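Local coordinates for 23S rRNA-specific endonuclease VapC20 (Mycobacterium tuberculosis H37Rv, PDB 5WZF), which cleaves 23S ribosomal RNA within the sarcin-ricin loop as the Mg(2+)-dependent endoribonuclease toxin of a type II toxin-antitoxin system, at residues 15-21 with 123-129. Residues are numbered along the deposited sequence; the frame is centred on the assembly and turned at random.
Sequences IFVDTSF and IQNAYAF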
ATOM      1  N   ILE B  15      -6.579  -1.733 -20.346  1.00 21.41           N
ATOM      2  CA  ILE B  15      -5.910  -0.714 -19.556  1.00 18.25           C
ATOM      3  C   ILE B  15      -5.692  -1.188 -18.129  1.00 16.59           C
ATOM      4  O   ILE B  15      -6.431  -2.034 -17.623  1.00 18.47           O
ATOM      5  CB  ILE B  15      -6.705   0.611 -19.511  1.00 24.55           C
ATOM      6  CG1 ILE B  15      -8.100   0.385 -18.921  1.00 24.61           C
ATOM      7  CG2 ILE B  15      -6.792   1.232 -20.891  1.00 24.71           C
ATOM      8  CD1 ILE B  15      -8.852   1.670 -18.601  1.00 20.66           C
ATOM      9  N   PHE B  16      -4.661  -0.647 -17.491  1.00 14.67           N
ATOM     10  CA  PHE B  16      -4.458  -0.844 -16.060  1.00 15.36           C
ATOM     11  C   PHE B  16      -4.745   0.479 -15.363  1.00 16.08           C
ATOM     12  O   PHE B  16      -4.254   1.519 -15.785  1.00 14.53           O
ATOM     13  CB  PHE B  16      -3.037  -1.326 -15.757  1.00 14.96           C
ATOM     14  CG  PHE B  16      -2.777  -1.539 -14.291  1.00 13.81           C
ATOM     15  CD1 PHE B  16      -2.380  -0.486 -13.482  1.00 13.76           C
ATOM     16  CD2 PHE B  16      -2.952  -2.787 -13.719  1.00 15.49           C
ATOM     17  CE1 PHE B  16      -2.158  -0.679 -12.127  1.00 13.76           C
ATOM     18  CE2 PHE B  16      -2.730  -2.987 -12.368  1.00 18.33           C
ATOM     19  CZ  PHE B  16      -2.336  -1.927 -11.574  1.00 16.54           C
ATOM     20  N   VAL B  17      -5.540   0.449 -14.298  1.00 13.61           N
ATOM     21  CA  VAL B  17      -5.965   1.698 -13.678  1.00 11.22           C
ATOM     22  C   VAL B  17      -5.201   1.972 -12.395  1.00 10.88           C
ATOM     23  O   VAL B  17      -5.192   1.152 -11.479  1.00 13.62           O
ATOM     24  CB  VAL B  17      -7.474   1.707 -13.376  1.00 16.02           C
ATOM     25  CG1 VAL B  17      -7.886   3.075 -12.864  1.00 14.81           C
ATOM     26  CG2 VAL B  17      -8.266   1.359 -14.633  1.00 16.92           C
ATOM     27  N   ASP B  18      -4.573   3.143 -12.343  1.00 12.82           N
ATOM     28  CA  ASP B  18      -3.748   3.549 -11.212  1.00 12.39           C
ATOM     29  C   ASP B  18      -4.547   4.367 -10.198  1.00 15.47           C
ATOM     30  O   ASP B  18      -5.598   4.920 -10.523  1.00 14.71           O
ATOM     31  CB  ASP B  18      -2.549   4.357 -11.713  1.00 13.43           C
ATOM     32  CG  ASP B  18      -1.678   4.867 -10.593  1.00 17.62           C
ATOM     33  OD1 ASP B  18      -1.244   4.041  -9.763  1.00 18.67           O
ATOM     34  OD2 ASP B  18      -1.442   6.094 -10.533  1.00 15.75           O
ATOM     35  N   THR B  19      -4.033   4.429  -8.976  1.00 12.60           N
ATOM     36  CA  THR B  19      -4.582   5.255  -7.906  1.00 15.55           C
ATOM     37  C   THR B  19      -4.854   6.697  -8.320  1.00 16.46           C
ATOM     38  O   THR B  19      -5.880   7.272  -7.953  1.00 17.52           O
ATOM     39  CB  THR B  19      -3.623   5.264  -6.708  1.00 16.86           C
ATOM     40  OG1 THR B  19      -3.339   3.913  -6.334  1.00 21.77           O
ATOM     41  CG2 THR B  19      -4.213   6.024  -5.521  1.00 19.83           C
ATOM     42  N   SER B  20      -3.936   7.284  -9.081  1.00 13.92           N
ATOM     43  CA  SER B  20      -4.090   8.677  -9.489  1.00 14.41           C
ATOM     44  C   SER B  20      -5.379   8.866 -10.282  1.00 17.33           C
ATOM     45  O   SER B  20      -6.034   9.904 -10.175  1.00 15.52           O
ATOM     46  CB  SER B  20      -2.879   9.142 -10.305  1.00 15.59           C
ATOM     47  OG  SER B  20      -2.634   8.280 -11.400  1.00 16.15           O
ATOM     48  N   PHE B  21      -5.757   7.853 -11.055  1.00 15.39           N
ATOM     49  CA  PHE B  21      -6.989   7.939 -11.832  1.00 14.60           C
ATOM     50  C   PHE B  21      -8.222   7.674 -10.967  1.00 13.26           C
ATOM     51  O   PHE B  21      -9.197   8.422 -11.039  1.00 14.30           O
ATOM     52  CB  PHE B  21      -6.973   6.969 -13.015  1.00 16.40           C
ATOM     53  CG  PHE B  21      -8.194   7.076 -13.890  1.00 16.75           C
ATOM     54  CD1 PHE B  21      -8.227   7.971 -14.947  1.00 17.60           C
ATOM     55  CD2 PHE B  21      -9.318   6.305 -13.634  1.00 17.31           C
ATOM     56  CE1 PHE B  21      -9.353   8.086 -15.740  1.00 20.28           C
ATOM     57  CE2 PHE B  21     -10.447   6.419 -14.421  1.00 20.20           C
ATOM     58  CZ  PHE B  21     -10.464   7.308 -15.476  1.00 19.76           C
ATOM     59  N   ILE B 123      -0.071  -5.554 -20.670  1.00 20.77           N
ATOM     60  CA  ILE B 123      -0.776  -4.283 -20.772  1.00 21.76           C
ATOM     61  C   ILE B 123       0.220  -3.150 -20.977  1.00 21.17           C
ATOM     62  O   ILE B 123       1.226  -3.065 -20.273  1.00 22.07           O
ATOM     63  CB  ILE B 123      -1.618  -4.011 -19.511  1.00 21.63           C
ATOM     64  CG1 ILE B 123      -2.634  -5.138 -19.303  1.00 27.49           C
ATOM     65  CG2 ILE B 123      -2.317  -2.659 -19.603  1.00 19.20           C
ATOM     66  CD1 ILE B 123      -3.352  -5.076 -17.973  1.00 28.31           C
ATOM     67  N   GLN B 124      -0.051  -2.284 -21.949  1.00 22.37           N
ATOM     68  CA  GLN B 124       0.831  -1.154 -22.214  1.00 22.24           C
ATOM     69  C   GLN B 124       0.183   0.163 -21.801  1.00 21.29           C
ATOM     70  O   GLN B 124       0.871   1.122 -21.451  1.00 22.78           O
ATOM     71  CB  GLN B 124       1.222  -1.114 -23.695  1.00 28.64           C
ATOM     72  CG  GLN B 124       2.128   0.055 -24.095  1.00 30.63           C
ATOM     73  CD  GLN B 124       3.523  -0.001 -23.474  1.00 33.23           C
ATOM     74  OE1 GLN B 124       3.873  -0.947 -22.764  1.00 31.05           O
ATOM     75  NE2 GLN B 124       4.327   1.022 -23.749  1.00 26.84           N
ATOM     76  N   ASN B 125      -1.146   0.195 -21.828  1.00 19.52           N
ATOM     77  CA  ASN B 125      -1.891   1.412 -21.517  1.00 20.51           C
ATOM     78  C   ASN B 125      -2.326   1.490 -20.058  1.00 20.14           C
ATOM     79  O   ASN B 125      -2.913   0.551 -19.521  1.00 19.64           O
ATOM     80  CB  ASN B 125      -3.117   1.526 -22.416  1.00 23.71           C
ATOM     81  CG  ASN B 125      -2.750   1.730 -23.870  1.00 29.95           C
ATOM     82  OD1 ASN B 125      -1.750   2.375 -24.185  1.00 31.45           O
ATOM     83  ND2 ASN B 125      -3.556   1.175 -24.767  1.00 31.13           N
ATOM     84  N   ALA B 126      -2.046   2.622 -19.426  1.00 18.03           N
ATOM     85  CA  ALA B 126      -2.476   2.836 -18.055  1.00 15.48           C
ATOM     86  C   ALA B 126      -3.373   4.057 -17.941  1.00 17.55           C
ATOM     87  O   ALA B 126      -3.107   5.092 -18.550  1.00 18.17           O
ATOM     88  CB  ALA B 126      -1.270   2.984 -17.138  1.00 16.51           C
ATOM     89  N   TYR B 127      -4.446   3.937 -17.166  1.00 15.37           N
ATOM     90  CA  TYR B 127      -5.188   5.123 -16.761  1.00 16.79           C
ATOM     91  C   TYR B 127      -4.496   5.678 -15.525  1.00 18.37           C
ATOM     92  O   TYR B 127      -4.637   5.148 -14.426  1.00 16.38           O
ATOM     93  CB  TYR B 127      -6.658   4.813 -16.487  1.00 18.14           C
ATOM     94  CG  TYR B 127      -7.538   4.980 -17.708  1.00 20.01           C
ATOM     95  CD1 TYR B 127      -6.993   4.967 -18.983  1.00 22.74           C
ATOM     96  CD2 TYR B 127      -8.906   5.172 -17.585  1.00 24.63           C
ATOM     97  CE1 TYR B 127      -7.784   5.124 -20.101  1.00 24.71           C
ATOM     98  CE2 TYR B 127      -9.710   5.336 -18.700  1.00 24.40           C
ATOM     99  CZ  TYR B 127      -9.141   5.309 -19.956  1.00 24.21           C
ATOM    100  OH  TYR B 127      -9.926   5.471 -21.073  1.00 26.65           O
ATOM    101  N   ALA B 128      -3.715   6.729 -15.730  1.00 19.53           N
ATOM    102  CA  ALA B 128      -2.898   7.297 -14.675  1.00 17.67           C
ATOM    103  C   ALA B 128      -2.513   8.707 -15.049  1.00 21.83           C
ATOM    104  O   ALA B 128      -2.517   9.066 -16.222  1.00 18.85           O
ATOM    105  CB  ALA B 128      -1.648   6.457 -14.446  1.00 16.01           C
ATOM    106  N   PHE B 129      -2.176   9.498 -14.041  1.00 20.47           N
ATOM    107  CA  PHE B 129      -1.682  10.843 -14.255  1.00 22.79           C
ATOM    108  C   PHE B 129      -0.306  10.948 -13.594  1.00 28.85           C
ATOM    109  O   PHE B 129       0.169   9.977 -13.004  1.00 31.56           O
ATOM    110  CB  PHE B 129      -2.661  11.876 -13.686  1.00 24.67           C
ATOM    111  CG  PHE B 129      -4.079  11.729 -14.195  1.00 25.93           C
ATOM    112  CD1 PHE B 129      -4.405  12.069 -15.501  1.00 25.03           C
ATOM    113  CD2 PHE B 129      -5.087  11.272 -13.357  1.00 28.79           C
ATOM    114  CE1 PHE B 129      -5.707  11.940 -15.965  1.00 26.73           C
ATOM    115  CE2 PHE B 129      -6.389  11.143 -13.813  1.00 30.06           C
ATOM    116  CZ  PHE B 129      -6.702  11.477 -15.116  1.00 28.46           C
TER
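Two neighbouring parallel strands, 15-17 and 125-127, pair in the buried centre of the sheet, and the contact runs on into the start of helix 19-25. Two backbone hydrogen bonds join them, Phe-16 N to Asn-125 O (2.9 Å) and Tyr-127 N to Phe-16 O (2.8 Å), and a third, Asp-18 N to Tyr-127 O (2.9 Å), continues the pattern just past the strand. Beyond the strands Ser-20 OG takes over, accepting from Phe-129 N (2.9 Å) while donating to Asp-18 OD2 (2.6 Å). The Asp-18 carboxylate also N-caps the helix through Ser-20 N. This is the PIN-domain arrangement, with an acidic residue at the C-terminal end of the first strand; Asp-18 is a predicted Mg(2+) ligand, its side chain about 4 Å from that of Asp-111, the other predicted ligand. On the sheet face bearing Ile-15 and Val-17, Ile-15 CD1 sits 3.5 Å from the centroid of the Tyr-127 ring, a CH-pi contact, and Phe-21 joins Tyr-127 and Phe-129 in an aromatic cluster, with Phe-21 and Phe-129 touching helix 33-41. Phe-16, on the other face, packs against Ile-123 and helix 109-121.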